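Local coordinates for protein glutathione S-transferase (Sulfitobacter, PDB 4GF0) that binds glutathione and, as a glutathione S-transferase homologue, probably conjugates it to electrophilic substrates, at residues A[17-22]-A[165-170]; A[31-36]-A[52-57]; A[92-97]-A[153-158]; A[139-144]-A[184-189]; A[171-174]-A[179-182]. One frame throughout, in Å; residues are numbered along the deposited sequence.

Contact 1 joins the thioredoxin-like N-terminal domain to the helical C-terminal domain; the others build up each part. Contact 2 lies at the ends of strands 28-32 and 56-58 of the sheet and holds part of the glutathione pocket. Contact 1 pairs helix 14-23 with helix 162-170, its centre about 15 Å from that of contact 2; the two touch through Val17 and Pro55. Contacts 3, 4 and 5 lie in the helical part; the segments of 3 and 4 alternate along the chain. Contacts 4 and 5 have centres about 8 Å apart, and contact 5 falls within the chain between 144 and 184. Contacts 2 and 4 are about 28 Å apart between centres, on opposite sides of the chain's centre. Helix 162-170 touches residues of contacts 3, 4 and 5.

Contact 1 of 5, residues A[17-22]-A[165-170]; sequences VAIAIE and YLFVVC
Ile19 reaches from helix 14-23 to helix 162-170 with one methyl group. Its CG1 branch lies beside the backbone N (chi1 -69°), and the chain then runs out extended to CD1. This carries CD1 to both partners, while the CG2 branch takes no part in the closest contacts. Ile19 CD1 lies 3.9 Å from Phe167 CD2, and the two side chains cross at about a right angle. Ile19 CD1 is also 4.0 Å from Val168 CG2. Here the side chains lie alongside one another, pointing opposite ways. Phe167 has its CG anti to the backbone N (chi1 176°), and its ring is met obliquely.

The contact joins the first helix of the thioredoxin-like domain to a helix of the C-terminal domain, as in the domain interface of glutathione S-transferases. Around it, Val17 packs on Leu71 and Phe167 on Met190 and Met193. Tyr165, one turn before Val168 and Val169, lines the glutathione pocket and packs on Leu72.

All three touching residues are buried and apolar. The two domains are therefore held here by van der Waals contact and the exclusion of water, with a single methyl as the meeting point and no polar group to be satisfied between these side chains.

Contact 2 of 5, residues A[31-36]-A[52-57]; sequences VRVDFA and GRVPAL. With GSH (glutathione), chain D.
Val54 overlaps Val33 with one methyl and the Phe35 ring with the other. Val54 CG1 lies 3.8 Å from Val33 CG2, the two side chains passing side by side with their ends reversed. With chi1 -65°, Val54 CG1 lies beside the backbone N and CG2 falls between N and the carbonyl carbon. Val54 CG2 is 3.9 Å from Phe35 CZ and meets the ring obliquely. The ring turns its far end to the ligand as well, with Phe35 CZ 3.6 Å from CA3 of glutathione.

The backbone of Val54 grips the cysteinyl part of glutathione twice. Val54 N donates to glutathione O2 at 3.0 Å, and Val54 O accepts from glutathione N2 at 2.9 Å. This pairing, just before a cis-proline, is the hallmark of the thioredoxin-like fold in glutathione S-transferases. The peptide bond before Pro55 is cis, and strand 56-58 follows at once.

Arg53 bends at chi2 (-70°) and runs along the ligand. Arg53 NH1 donates to glutathione OE1 at 3.0 Å; this oxygen lies at the edge of the guanidinium, near its plane, but the bond is well off straight, with an angle of 135°. With an alanine here, the gamma-glutamyl carbonyl would probably lose this donor, and the ligand the cover of the CG and CD chain. The backbone O of Arg53 is held by Tyr45 and Asn49. Beyond the pocket, Asp34 OD1 accepts from Ala36 N at 3.2 Å in an Asx turn, just after strand 28-32.

Contact 3 of 5, residues A[92-97]-A[153-158]; sequences AAQMRS and YVLGED
Leu155 wedges its two methyls against helix 89-111 at Gln94 and Met95. The tight part is small. Leu155 CD2 comes 3.9 Å from the backbone N of Met95 and 4.0 Å from Gln94 CB, so it sits against the helix surface itself. Leu155 CD1 is a little further off, 4.2 Å from Met95 CB. The CG of Leu155 lies beside its backbone N (chi1 -64°) and the chain is extended beyond, which lets the methyls approach although the bond to CB does not point at the helix. The end of Met95 leads away into the interior, where it packs on Ala162 and Leu161; its CE lies over one face of the Arg96 guanidinium.

Leu155 stands in a type I beta turn from Tyr153 to Gly156. Gly156 N returns to Tyr153 O at 3.0 Å, and Gly156 adopts a positive phi of 107°. The turn lies in the loop between helices 123-148 and 162-170. Val154 N is held by Asp163.

The open side is looser. Leu155 is itself partly exposed. Gln94 as a whole is partly exposed too, and its extended chain leads on past Leu155. Gln94 also packs on Leu65 of the second subunit.

Across the contact only carbon groups and a helix backbone meet. The turn is thus seated on the helix by van der Waals contact of Leu155, only partly buried, while its own backbone bonds keep its form.

Contact 4 of 5, residues A[139-144]-A[184-189]; sequences ACADFV and PKITTF
At chi1 -69°, Ile186 sets CG1 beside its backbone N and CD1 extends straight beyond it, so the longer branch points out from helix 184-194. In Val144, CG1 stands anti to the backbone N (chi1 166°) and offers its methyl to that branch. The two side chains cross at about a right angle. Ile186 CD1 lies 3.8 Å from Val144 CG1, and Ile186 CG1 is 3.9 Å from the same Val144 CG1.

The Ile186 methyl also reaches Ala141, one turn earlier on helix 123-148. Ile186 CD1 is 4.1 Å from Ala141 CB and 3.8 Å from Ala141 O. The methyl therefore rests between the side chains of Ala141 and Val144, close to the helix backbone. The small Ala141 side chain probably leaves room for this approach.

This packs the start of helix 184-194 against the long helix 123-148 in the all-helical C-terminal domain. Val144 also touches Leu166 and Met106, and Ile186 touches Leu149. A polar link lies alongside: the Glu145 carboxylate accepts from the backbone N of both Lys185 and Ile186, near the start of their helix.

Hydrocarbon packing thus joins the helices at Ile186, and a polar grip stands next to it. The negative Glu145 carboxylate, at the N-terminal end of helix 184-194, probably interacts favourably with the helix dipole.

Contact 5 of 5, residues A[171-174]-A[179-182]; sequences NWLD and DTAA
The chain doubles back between helices 162-170 and 184-194, bringing Asp174 and Asp179 to 5.5 Å between their CA atoms and Leu173 and Thr180 to 6.4 Å between theirs. Residues 180-182 then form a short 3-10 segment, in which Ala182 N bonds to Asp179 O.

Thr180 is the centre of the side-chain contact. Its CG2 lies beside the backbone N and its OG1 between N and the carbonyl carbon (chi1 64°). This turns the methyl to Leu173, with Thr180 CG2 3.6 Å from Leu173 CB and 3.8 Å from Leu173 CD1. Leu173 is the buried member of the pair and also touches Val178.

Asp174 comes to Thr180 at about a right angle. Its CG lies beside the backbone N (chi1 -80°), and OD1 points back to the second arm of the loop. Asp174 OD1 accepts a weak hydrogen bond from Thr180 N at 3.4 Å. The bond is long but nearly straight, with an angle of 168°. Asp174 OD1 is also 4.5 Å from Asp179 OD1.

Trp172, near the start of the loop, touches glutathione, while the side chain of Leu173 lies about 14 Å from the ligand. Trp172 stacks on His110, and its NE1 donates to Gly11 O.

Two carboxylates, probably both charged, stand near each other on the exposed surface of the loop. Their repulsion is likely to be eased by solvent, and for Asp174 by the backbone N-H it faces. The loop is closed by one weak polar bond and by the methyl of Thr180 resting on Leu173.

Contact 1 of 5, residues A[17-22]-A[165-170]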
# COMPACT_ATOMS: atom_id res chain seq x y z
N VAL A 17 11.83 -3.66 4.93
CA VAL A 17 12.27 -4.56 3.88
C VAL A 17 13.59 -5.20 4.30
O VAL A 17 13.80 -6.40 4.11
CB VAL A 17 12.39 -3.83 2.53
CG1 VAL A 17 12.86 -4.79 1.43
CG2 VAL A 17 11.05 -3.21 2.15
N ALA A 18 14.48 -4.42 4.90
CA ALA A 18 15.75 -4.97 5.37
C ALA A 18 15.52 -6.08 6.39
O ALA A 18 16.16 -7.14 6.35
CB ALA A 18 16.61 -3.88 5.97
N ILE A 19 14.59 -5.85 7.30
CA ILE A 19 14.25 -6.85 8.30
C ILE A 19 13.78 -8.14 7.63
O ILE A 19 14.20 -9.23 8.02
CB ILE A 19 13.19 -6.33 9.26
CG1 ILE A 19 13.81 -5.23 10.12
CG2 ILE A 19 12.65 -7.46 10.16
CD1 ILE A 19 12.79 -4.41 10.94
N ALA A 20 12.93 -8.02 6.62
CA ALA A 20 12.45 -9.20 5.91
C ALA A 20 13.58 -9.95 5.20
O ALA A 20 13.60 -11.18 5.20
CB ALA A 20 11.35 -8.84 4.93
N ILE A 21 14.51 -9.20 4.61
CA ILE A 21 15.62 -9.83 3.91
C ILE A 21 16.48 -10.59 4.91
O ILE A 21 16.96 -11.69 4.63
CB ILE A 21 16.47 -8.81 3.14
CG1 ILE A 21 15.62 -8.16 2.05
CG2 ILE A 21 17.64 -9.54 2.46
CD1 ILE A 21 16.28 -6.98 1.33
N GLU A 22 16.67 -10.01 6.10
CA GLU A 22 17.41 -10.70 7.15
C GLU A 22 16.69 -11.98 7.59
O GLU A 22 17.33 -13.02 7.81
CB GLU A 22 17.61 -9.79 8.37
CG GLU A 22 18.39 -8.51 8.08
CD GLU A 22 19.89 -8.72 8.00
OE1 GLU A 22 20.36 -9.87 8.19
OE2 GLU A 22 20.61 -7.73 7.74
N TYR A 165 6.75 -4.77 8.86
CA TYR A 165 6.02 -3.58 8.47
C TYR A 165 5.44 -2.89 9.70
O TYR A 165 5.65 -1.69 9.89
CB TYR A 165 4.90 -3.97 7.48
CG TYR A 165 4.52 -2.91 6.48
CD1 TYR A 165 4.69 -1.55 6.76
CD2 TYR A 165 3.95 -3.26 5.26
CE1 TYR A 165 4.31 -0.57 5.83
CE2 TYR A 165 3.59 -2.30 4.33
CZ TYR A 165 3.77 -0.97 4.62
OH TYR A 165 3.38 -0.04 3.67
N LEU A 166 4.75 -3.64 10.55
CA LEU A 166 4.11 -3.05 11.74
C LEU A 166 5.15 -2.54 12.72
O LEU A 166 4.98 -1.49 13.32
CB LEU A 166 3.20 -4.07 12.43
CG LEU A 166 2.47 -3.55 13.66
CD1 LEU A 166 1.50 -2.43 13.28
CD2 LEU A 166 1.73 -4.71 14.33
N PHE A 167 6.24 -3.28 12.86
CA PHE A 167 7.29 -2.89 13.79
C PHE A 167 7.87 -1.51 13.46
O PHE A 167 8.00 -0.65 14.33
CB PHE A 167 8.40 -3.93 13.78
CG PHE A 167 9.57 -3.56 14.64
CD1 PHE A 167 9.45 -3.53 16.02
CD2 PHE A 167 10.79 -3.24 14.07
CE1 PHE A 167 10.54 -3.20 16.83
CE2 PHE A 167 11.88 -2.90 14.87
CZ PHE A 167 11.75 -2.88 16.25
N VAL A 168 8.23 -1.30 12.20
CA VAL A 168 8.83 -0.03 11.82
C VAL A 168 7.84 1.12 11.99
O VAL A 168 8.21 2.21 12.43
CB VAL A 168 9.43 -0.08 10.40
CG1 VAL A 168 9.90 1.31 9.98
CG2 VAL A 168 10.59 -1.07 10.36
N VAL A 169 6.57 0.89 11.68
CA VAL A 169 5.56 1.92 11.88
C VAL A 169 5.35 2.22 13.36
O VAL A 169 5.31 3.39 13.77
CB VAL A 169 4.22 1.56 11.21
CG1 VAL A 169 3.16 2.63 11.52
CG2 VAL A 169 4.41 1.40 9.70
N CYS A 170 5.25 1.19 14.19
CA CYS A 170 5.02 1.42 15.62
C CYS A 170 6.23 2.07 16.29
O CYS A 170 6.12 2.72 17.33
CB CYS A 170 4.65 0.12 16.34
SG CYS A 170 3.00 -0.44 15.93

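Contact 2 of 5, residues A[31-36]-A[52-57]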
# COMPACT_ATOMS: atom_id res chain seq x y z
N VAL A 31 22.13 0.46 0.66
CA VAL A 31 22.64 1.75 0.24
C VAL A 31 21.87 2.84 0.95
O VAL A 31 20.66 2.95 0.79
CB VAL A 31 22.48 1.96 -1.27
CG1 VAL A 31 22.92 3.38 -1.66
CG2 VAL A 31 23.26 0.92 -2.03
N ARG A 32 22.58 3.65 1.72
CA ARG A 32 21.92 4.70 2.49
C ARG A 32 21.60 5.92 1.62
O ARG A 32 22.46 6.41 0.89
CB ARG A 32 22.76 5.10 3.71
CG ARG A 32 22.09 6.16 4.58
CD ARG A 32 22.76 6.26 5.95
NE ARG A 32 24.15 6.72 5.86
CZ ARG A 32 24.51 7.99 5.75
NH1 ARG A 32 23.59 8.95 5.70
NH2 ARG A 32 25.80 8.31 5.69
N VAL A 33 20.35 6.38 1.69
CA VAL A 33 19.94 7.59 0.99
C VAL A 33 19.80 8.67 2.05
O VAL A 33 19.03 8.52 3.00
CB VAL A 33 18.60 7.37 0.26
CG1 VAL A 33 18.16 8.65 -0.43
CG2 VAL A 33 18.73 6.23 -0.75
N ASP A 34 20.56 9.75 1.89
CA ASP A 34 20.69 10.77 2.94
C ASP A 34 19.63 11.88 2.85
O ASP A 34 19.74 12.77 2.00
CB ASP A 34 22.10 11.36 2.88
CG ASP A 34 22.42 12.24 4.08
OD1 ASP A 34 21.65 12.23 5.06
OD2 ASP A 34 23.46 12.93 4.03
N PHE A 35 18.63 11.84 3.72
CA PHE A 35 17.57 12.85 3.75
C PHE A 35 18.08 14.21 4.18
O PHE A 35 17.46 15.24 3.90
CB PHE A 35 16.45 12.44 4.71
CG PHE A 35 15.52 11.39 4.18
CD1 PHE A 35 15.83 10.65 3.05
CD2 PHE A 35 14.32 11.13 4.83
CE1 PHE A 35 14.96 9.67 2.57
CE2 PHE A 35 13.45 10.15 4.36
CZ PHE A 35 13.77 9.42 3.23
N ALA A 36 19.21 14.23 4.89
CA ALA A 36 19.75 15.47 5.44
C ALA A 36 20.19 16.42 4.33
O ALA A 36 20.28 17.63 4.54
CB ALA A 36 20.91 15.18 6.38
N GLY A 52 10.93 9.37 -5.67
CA GLY A 52 11.79 10.05 -4.72
C GLY A 52 11.59 9.56 -3.30
O GLY A 52 11.69 10.35 -2.35
N ARG A 53 11.30 8.27 -3.15
CA ARG A 53 11.07 7.69 -1.82
C ARG A 53 11.96 6.49 -1.61
O ARG A 53 12.44 5.89 -2.57
CB ARG A 53 9.62 7.23 -1.66
CG ARG A 53 8.56 8.20 -2.11
CD ARG A 53 8.44 9.42 -1.20
NE ARG A 53 7.35 10.27 -1.67
CZ ARG A 53 6.07 10.00 -1.45
NH1 ARG A 53 5.73 8.94 -0.72
NH2 ARG A 53 5.12 10.80 -1.93
N VAL A 54 12.17 6.14 -0.35
CA VAL A 54 12.74 4.84 -0.01
C VAL A 54 11.61 4.02 0.62
O VAL A 54 10.72 4.58 1.26
CB VAL A 54 13.97 4.96 0.94
CG1 VAL A 54 15.12 5.68 0.25
CG2 VAL A 54 13.58 5.69 2.22
N PRO A 55 11.63 2.69 0.46
CA PRO A 55 12.65 1.84 -0.16
C PRO A 55 12.57 1.75 -1.68
O PRO A 55 11.52 1.99 -2.28
CB PRO A 55 12.34 0.46 0.41
CG PRO A 55 10.82 0.49 0.58
CD PRO A 55 10.55 1.88 1.08
N ALA A 56 13.69 1.37 -2.28
CA ALA A 56 13.69 0.83 -3.64
C ALA A 56 14.60 -0.37 -3.58
O ALA A 56 15.55 -0.41 -2.79
CB ALA A 56 14.21 1.87 -4.65
N LEU A 57 14.32 -1.36 -4.42
CA LEU A 57 15.12 -2.58 -4.42
C LEU A 57 15.62 -2.84 -5.83
O LEU A 57 14.83 -2.87 -6.77
CB LEU A 57 14.27 -3.76 -3.95
CG LEU A 57 14.99 -5.09 -3.70
CD1 LEU A 57 15.85 -4.98 -2.42
CD2 LEU A 57 13.96 -6.21 -3.59
N1 GSH D . 4.10 4.16 -0.19
CA1 GSH D . 5.54 4.17 -0.03
C1 GSH D . 6.00 2.83 0.47
O11 GSH D . 7.11 2.36 0.10
O12 GSH D . 5.29 2.19 1.29
CB1 GSH D . 5.94 5.21 0.99
CG1 GSH D . 7.43 5.51 0.77
CD1 GSH D . 7.82 6.74 1.59
OE1 GSH D . 7.09 7.74 1.62
N2 GSH D . 9.07 6.72 2.34
CA2 GSH D . 9.46 7.88 3.10
C2 GSH D . 10.28 8.76 2.20
O2 GSH D . 10.96 8.28 1.30
CB2 GSH D . 10.28 7.49 4.29
SG2 GSH D . 9.27 6.58 5.45
N3 GSH D . 10.28 10.21 2.36
CA3 GSH D . 11.10 11.01 1.46
C3 GSH D . 10.40 12.29 1.06
O31 GSH D . 9.14 12.40 1.21
O32 GSH D . 11.06 13.25 0.55

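Contact 3 of 5, residues A[92-97]-A[153-158]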
# COMPACT_ATOMS: atom_id res chain seq x y z
N ALA A 92 -3.15 -15.38 4.97
CA ALA A 92 -2.36 -14.48 4.13
C ALA A 92 -3.11 -13.18 3.85
O ALA A 92 -2.50 -12.11 3.76
CB ALA A 92 -1.97 -15.17 2.80
N ALA A 93 -4.43 -13.26 3.72
CA ALA A 93 -5.24 -12.07 3.47
C ALA A 93 -5.27 -11.18 4.71
O ALA A 93 -5.29 -9.95 4.61
CB ALA A 93 -6.66 -12.46 3.02
N GLN A 94 -5.26 -11.79 5.88
CA GLN A 94 -5.24 -11.01 7.11
C GLN A 94 -3.89 -10.32 7.26
O GLN A 94 -3.81 -9.21 7.75
CB GLN A 94 -5.57 -11.90 8.31
CG GLN A 94 -7.00 -12.43 8.28
CD GLN A 94 -7.24 -13.51 9.29
OE1 GLN A 94 -6.38 -14.38 9.51
NE2 GLN A 94 -8.42 -13.50 9.91
N MET A 95 -2.83 -11.02 6.84
CA MET A 95 -1.48 -10.46 6.81
C MET A 95 -1.47 -9.25 5.87
O MET A 95 -0.99 -8.19 6.23
CB MET A 95 -0.49 -11.51 6.31
CG MET A 95 0.94 -11.01 6.14
SD MET A 95 1.90 -12.13 5.11
CE MET A 95 1.27 -11.70 3.48
N ARG A 96 -2.04 -9.42 4.68
CA ARG A 96 -2.02 -8.32 3.70
C ARG A 96 -2.94 -7.18 4.07
O ARG A 96 -2.68 -6.03 3.72
CB ARG A 96 -2.29 -8.82 2.27
CG ARG A 96 -1.11 -9.61 1.71
CD ARG A 96 -1.21 -9.82 0.21
NE ARG A 96 -0.14 -10.72 -0.20
CZ ARG A 96 -0.28 -12.04 -0.34
NH1 ARG A 96 -1.47 -12.61 -0.13
NH2 ARG A 96 0.77 -12.78 -0.68
N SER A 97 -4.02 -7.48 4.80
CA SER A 97 -4.91 -6.43 5.26
C SER A 97 -4.13 -5.51 6.18
O SER A 97 -4.26 -4.30 6.11
CB SER A 97 -6.10 -7.02 6.02
OG SER A 97 -6.89 -5.98 6.58
N TYR A 153 2.36 -11.80 17.53
CA TYR A 153 2.59 -11.19 16.22
C TYR A 153 1.26 -10.90 15.56
O TYR A 153 0.22 -11.24 16.11
CB TYR A 153 3.43 -12.11 15.34
CG TYR A 153 4.81 -12.35 15.90
CD1 TYR A 153 5.74 -11.31 15.98
CD2 TYR A 153 5.19 -13.60 16.36
CE1 TYR A 153 7.01 -11.54 16.51
CE2 TYR A 153 6.45 -13.82 16.89
CZ TYR A 153 7.36 -12.79 16.96
OH TYR A 153 8.61 -13.03 17.49
N VAL A 154 1.28 -10.31 14.37
CA VAL A 154 0.02 -9.98 13.71
C VAL A 154 -0.92 -11.18 13.55
O VAL A 154 -2.09 -11.11 13.89
CB VAL A 154 0.27 -9.31 12.35
CG1 VAL A 154 -1.05 -9.19 11.56
CG2 VAL A 154 0.91 -7.95 12.55
N LEU A 155 -0.39 -12.30 13.07
CA LEU A 155 -1.22 -13.48 12.86
C LEU A 155 -1.34 -14.36 14.09
O LEU A 155 -1.97 -15.43 14.02
CB LEU A 155 -0.66 -14.31 11.72
CG LEU A 155 -0.71 -13.58 10.38
CD1 LEU A 155 -0.03 -14.42 9.34
CD2 LEU A 155 -2.15 -13.29 9.97
N GLY A 156 -0.76 -13.93 15.20
CA GLY A 156 -0.79 -14.72 16.42
C GLY A 156 0.57 -15.33 16.69
O GLY A 156 1.57 -14.62 16.77
N GLU A 157 0.60 -16.66 16.81
CA GLU A 157 1.86 -17.38 17.01
C GLU A 157 2.87 -17.16 15.88
O GLU A 157 4.07 -17.06 16.12
CB GLU A 157 1.58 -18.89 17.18
CG GLU A 157 2.82 -19.78 17.04
CD GLU A 157 2.50 -21.27 17.13
OE1 GLU A 157 1.37 -21.62 17.55
OE2 GLU A 157 3.37 -22.10 16.77
N ASP A 158 2.38 -17.08 14.65
CA ASP A 158 3.25 -17.08 13.48
C ASP A 158 3.67 -15.69 13.00
O ASP A 158 2.83 -14.84 12.69
CB ASP A 158 2.57 -17.82 12.33
CG ASP A 158 2.19 -19.24 12.71
OD1 ASP A 158 3.01 -19.91 13.37
OD2 ASP A 158 1.07 -19.68 12.36

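Contact 4 of 5, residues A[139-144]-A[184-189]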
# COMPACT_ATOMS: atom_id res chain seq x y z
N ALA A 139 -5.19 6.96 17.14
CA ALA A 139 -6.37 6.29 16.62
C ALA A 139 -5.94 5.07 15.80
O ALA A 139 -6.59 4.02 15.86
CB ALA A 139 -7.23 7.25 15.78
N CYS A 140 -4.85 5.21 15.06
CA CYS A 140 -4.31 4.08 14.32
C CYS A 140 -3.82 3.00 15.27
O CYS A 140 -4.08 1.81 15.06
CB CYS A 140 -3.18 4.53 13.39
SG CYS A 140 -3.78 5.43 11.93
N ALA A 141 -3.13 3.41 16.33
CA ALA A 141 -2.63 2.45 17.31
C ALA A 141 -3.79 1.71 17.99
O ALA A 141 -3.70 0.50 18.25
CB ALA A 141 -1.75 3.12 18.33
N ASP A 142 -4.88 2.43 18.24
CA ASP A 142 -6.10 1.84 18.79
C ASP A 142 -6.60 0.69 17.92
O ASP A 142 -6.93 -0.39 18.40
CB ASP A 142 -7.22 2.88 18.90
CG ASP A 142 -7.02 3.85 20.04
OD1 ASP A 142 -6.12 3.63 20.88
OD2 ASP A 142 -7.80 4.83 20.11
N PHE A 143 -6.66 0.95 16.62
CA PHE A 143 -7.08 -0.06 15.65
C PHE A 143 -6.11 -1.23 15.54
O PHE A 143 -6.54 -2.38 15.41
CB PHE A 143 -7.29 0.57 14.28
CG PHE A 143 -7.85 -0.38 13.27
CD1 PHE A 143 -9.20 -0.64 13.23
CD2 PHE A 143 -7.02 -1.02 12.36
CE1 PHE A 143 -9.73 -1.53 12.30
CE2 PHE A 143 -7.54 -1.91 11.44
CZ PHE A 143 -8.90 -2.15 11.41
N VAL A 144 -4.81 -0.94 15.56
CA VAL A 144 -3.82 -2.01 15.56
C VAL A 144 -4.06 -2.93 16.75
O VAL A 144 -4.10 -4.15 16.60
CB VAL A 144 -2.38 -1.44 15.64
CG1 VAL A 144 -1.39 -2.54 15.99
CG2 VAL A 144 -2.01 -0.79 14.32
N PRO A 184 -0.97 -2.73 25.42
CA PRO A 184 -0.27 -3.93 25.91
C PRO A 184 0.17 -4.88 24.80
O PRO A 184 1.30 -5.36 24.85
CB PRO A 184 -1.29 -4.59 26.85
CG PRO A 184 -2.59 -3.87 26.65
CD PRO A 184 -2.26 -2.51 26.11
N LYS A 185 -0.69 -5.15 23.81
CA LYS A 185 -0.30 -6.07 22.74
C LYS A 185 0.79 -5.49 21.84
O LYS A 185 1.70 -6.21 21.44
CB LYS A 185 -1.52 -6.53 21.93
CG LYS A 185 -2.40 -7.51 22.70
CD LYS A 185 -3.37 -8.23 21.77
CE LYS A 185 -4.39 -7.27 21.24
NZ LYS A 185 -5.26 -7.87 20.20
N ILE A 186 0.71 -4.20 21.55
CA ILE A 186 1.76 -3.54 20.79
C ILE A 186 3.07 -3.61 21.57
O ILE A 186 4.12 -3.86 21.00
CB ILE A 186 1.41 -2.06 20.46
CG1 ILE A 186 0.26 -2.01 19.46
CG2 ILE A 186 2.63 -1.33 19.89
CD1 ILE A 186 -0.13 -0.59 19.04
N THR A 187 2.98 -3.42 22.89
CA THR A 187 4.17 -3.46 23.73
C THR A 187 4.83 -4.84 23.69
O THR A 187 6.04 -4.95 23.48
CB THR A 187 3.85 -3.09 25.18
OG1 THR A 187 3.42 -1.72 25.21
CG2 THR A 187 5.08 -3.24 26.07
N THR A 188 4.02 -5.89 23.85
CA THR A 188 4.55 -7.25 23.78
C THR A 188 5.13 -7.52 22.40
O THR A 188 6.19 -8.14 22.28
CB THR A 188 3.48 -8.30 24.12
OG1 THR A 188 3.06 -8.12 25.48
CG2 THR A 188 4.04 -9.70 23.94
N PHE A 189 4.44 -7.05 21.37
CA PHE A 189 4.89 -7.21 19.99
C PHE A 189 6.26 -6.57 19.77
O PHE A 189 7.16 -7.18 19.19
CB PHE A 189 3.83 -6.61 19.03
CG PHE A 189 4.32 -6.42 17.63
CD1 PHE A 189 4.45 -7.51 16.77
CD2 PHE A 189 4.65 -5.15 17.15
CE1 PHE A 189 4.92 -7.34 15.45
CE2 PHE A 189 5.11 -4.98 15.84
CZ PHE A 189 5.24 -6.07 14.99

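Contact 5 of 5, residues A[171-174]-A[179-182]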
# COMPACT_ATOMS: atom_id res chain seq x y z
N ASN A 171 7.39 1.91 15.66
CA ASN A 171 8.60 2.55 16.16
C ASN A 171 8.53 4.08 16.05
O ASN A 171 9.31 4.78 16.68
CB ASN A 171 9.81 2.00 15.40
CG ASN A 171 11.08 2.12 16.20
OD1 ASN A 171 11.19 1.58 17.30
ND2 ASN A 171 12.06 2.83 15.64
N TRP A 172 7.59 4.58 15.25
CA TRP A 172 7.36 6.02 15.10
C TRP A 172 6.46 6.59 16.19
O TRP A 172 6.38 7.81 16.36
CB TRP A 172 6.69 6.33 13.76
CG TRP A 172 7.53 6.11 12.55
CD1 TRP A 172 8.88 6.22 12.46
CD2 TRP A 172 7.06 5.75 11.25
NE1 TRP A 172 9.29 5.94 11.17
CE2 TRP A 172 8.19 5.65 10.41
CE3 TRP A 172 5.79 5.50 10.71
CZ2 TRP A 172 8.09 5.31 9.05
CZ3 TRP A 172 5.69 5.17 9.36
CH2 TRP A 172 6.83 5.07 8.55
N LEU A 173 5.76 5.72 16.92
CA LEU A 173 4.68 6.20 17.82
C LEU A 173 5.15 7.14 18.92
O LEU A 173 4.55 8.21 19.11
CB LEU A 173 3.90 5.03 18.41
CG LEU A 173 2.96 4.29 17.44
CD1 LEU A 173 2.48 2.98 18.06
CD2 LEU A 173 1.77 5.17 17.06
N ASP A 174 6.20 6.77 19.64
CA ASP A 174 6.71 7.62 20.73
C ASP A 174 7.09 8.99 20.19
O ASP A 174 6.71 10.02 20.76
CB ASP A 174 7.91 6.97 21.41
CG ASP A 174 7.51 5.90 22.42
OD1 ASP A 174 6.31 5.80 22.75
OD2 ASP A 174 8.41 5.18 22.91
N ASP A 179 2.15 7.07 23.44
CA ASP A 179 2.83 6.12 24.32
C ASP A 179 2.53 4.70 23.87
O ASP A 179 1.40 4.25 24.00
CB ASP A 179 2.36 6.29 25.77
CG ASP A 179 3.02 7.45 26.48
OD1 ASP A 179 4.24 7.65 26.29
OD2 ASP A 179 2.33 8.16 27.25
N THR A 180 3.53 3.99 23.35
CA THR A 180 3.31 2.59 22.97
C THR A 180 2.92 1.76 24.19
O THR A 180 2.15 0.80 24.08
CB THR A 180 4.53 1.98 22.26
OG1 THR A 180 5.65 1.93 23.15
CG2 THR A 180 4.90 2.82 21.05
N ALA A 181 3.44 2.15 25.34
CA ALA A 181 3.15 1.50 26.61
C ALA A 181 1.66 1.46 26.95
O ALA A 181 1.22 0.62 27.74
CB ALA A 181 3.91 2.19 27.71
N ALA A 182 0.88 2.35 26.36
CA ALA A 182 -0.56 2.37 26.61
C ALA A 182 -1.26 1.22 25.89
O ALA A 182 -2.45 0.98 26.10
CB ALA A 182 -1.16 3.71 26.20